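Local coordinates for putative tRNA (Adenine(37)-N6)-methyltransferase (Pseudomonas aeruginosa, PDB 7BTU), which probably uses S-adenosyl-L-methionine to methylate the threonylcarbamoyl-modified adenosine at position 37 of tRNA, at the interface of chains A and B. Numbering follows the deposited sequence. Chains: chain A/B, Putative tRNA (Adenine(37)-N6)-methyltransferase.

The interface of chains A and B. Residues chain A 58-59, 138-140; chain B 150-151, 153.
B:Asn151 reaches into chain A and gives its side-chain amide nitrogen ND2 to the backbone carbonyl oxygen O of A:Tyr139, 3.1 Å away, a worked example of one asparagine serving two chains at once. The bond is nearly straight at hydrogen (170°), and the acceptor lies in the plane of the amide; seen from A:Tyr139, however, the donor stands well above the carbonyl plane. The asparagine side chain is extended, its CG opposite the main-chain N (chi1 180°), which carries the amide toward the short link between strand 132-138 and helix 141-144. There ND2 also meets apolar neighbours, CB of A:Pro138 at 3.7 Å and CG2 of A:Val140 at 3.8 Å.

The other end of the same amide is tied within chain B. OD1 of B:Asn151 accepts the backbone N of B:Ile153 at 2.8 Å, in the carbonyl plane, although the bond is bent at hydrogen. The amide is thus gripped at both ends, which should restrain its rotation. The side chain of A:Val59 runs parallel to that of B:Asn151, and the backbones of these two residues pair as an antiparallel beta bridge. CG2 of A:Val59 meets CG1 of B:Ile153 at 3.8 Å, the isoleucine side chain lying roughly perpendicular to the valine. CG2 of B:Ile153 packs against CB of A:Gln58 at 3.9 Å.

Farther out, water 1 links the A:Tyr139 carbonyl O (3.0 Å) to the B:Arg150 carbonyl O (2.8 Å), giving the former backbone carbonyl a second partner; the B:Arg150 residue itself is poorly ordered. Repeated by two-fold symmetry, the patch fastens the loop around B:Asn151 to the partner subunit and is likely to support a homodimer, although the crystal assembly alone does not establish that state.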
# COMPACT_ATOMS: atom_id res chain seq x y z
N GLN A 58 -3.47 -5.51 -18.29
CA GLN A 58 -2.06 -5.17 -18.39
C GLN A 58 -1.36 -5.14 -17.04
O GLN A 58 -0.23 -4.64 -16.98
CB GLN A 58 -1.89 -3.80 -19.07
CG GLN A 58 -2.28 -3.85 -20.51
CD GLN A 58 -1.08 -4.10 -21.37
OE1 GLN A 58 -0.70 -5.24 -21.60
NE2 GLN A 58 -0.47 -3.02 -21.86
N VAL A 59 -2.00 -5.58 -15.96
CA VAL A 59 -1.50 -5.35 -14.61
C VAL A 59 -1.34 -6.70 -13.91
O VAL A 59 -2.32 -7.44 -13.75
CB VAL A 59 -2.45 -4.44 -13.82
CG1 VAL A 59 -2.03 -4.33 -12.31
CG2 VAL A 59 -2.53 -3.07 -14.50
N PRO A 138 -4.04 -0.80 -9.03
CA PRO A 138 -2.93 -1.50 -9.70
C PRO A 138 -1.63 -1.31 -8.94
O PRO A 138 -1.37 -0.24 -8.38
CB PRO A 138 -2.86 -0.83 -11.10
CG PRO A 138 -3.42 0.59 -10.81
CD PRO A 138 -4.52 0.37 -9.79
N TYR A 139 -0.82 -2.35 -8.91
CA TYR A 139 0.54 -2.22 -8.40
C TYR A 139 1.37 -1.52 -9.49
O TYR A 139 1.38 -1.95 -10.66
CB TYR A 139 1.12 -3.60 -8.09
CG TYR A 139 2.45 -3.54 -7.37
CD1 TYR A 139 3.62 -3.47 -8.09
CD2 TYR A 139 2.51 -3.56 -5.98
CE1 TYR A 139 4.87 -3.39 -7.42
CE2 TYR A 139 3.74 -3.52 -5.30
CZ TYR A 139 4.90 -3.41 -6.03
OH TYR A 139 6.11 -3.29 -5.37
N VAL A 140 2.10 -0.47 -9.10
CA VAL A 140 2.89 0.31 -10.07
C VAL A 140 4.35 0.27 -9.62
O VAL A 140 4.70 0.95 -8.64
CB VAL A 140 2.41 1.77 -10.13
CG1 VAL A 140 3.29 2.56 -11.13
CG2 VAL A 140 0.91 1.86 -10.50
N ARG B 150 4.59 -6.35 -13.08
CA ARG B 150 4.58 -5.66 -14.36
C ARG B 150 3.31 -4.83 -14.47
O ARG B 150 2.24 -5.25 -14.00
CB ARG B 150 4.64 -6.66 -15.50
CG ARG B 150 5.88 -7.53 -15.47
CD ARG B 150 7.15 -6.67 -15.60
NE ARG B 150 8.37 -7.48 -15.67
CZ ARG B 150 9.07 -7.88 -14.61
NH1 ARG B 150 8.67 -7.56 -13.37
NH2 ARG B 150 10.16 -8.61 -14.77
N ASN B 151 3.42 -3.66 -15.09
CA ASN B 151 2.23 -2.83 -15.29
C ASN B 151 2.40 -2.09 -16.61
O ASN B 151 3.19 -1.16 -16.67
CB ASN B 151 2.06 -1.84 -14.14
CG ASN B 151 0.82 -0.94 -14.31
OD1 ASN B 151 0.50 -0.46 -15.42
ND2 ASN B 151 0.16 -0.65 -13.19
N ILE B 153 0.06 -0.29 -18.21
CA ILE B 153 -0.73 0.92 -18.46
C ILE B 153 -0.14 2.14 -17.76
O ILE B 153 -0.41 3.27 -18.18
CB ILE B 153 -2.22 0.70 -18.15
CG1 ILE B 153 -2.44 -0.08 -16.88
CG2 ILE B 153 -2.93 -0.08 -19.31
CD1 ILE B 153 -3.86 0.05 -16.41
O HOH W 1 1.53 -4.89 -11.32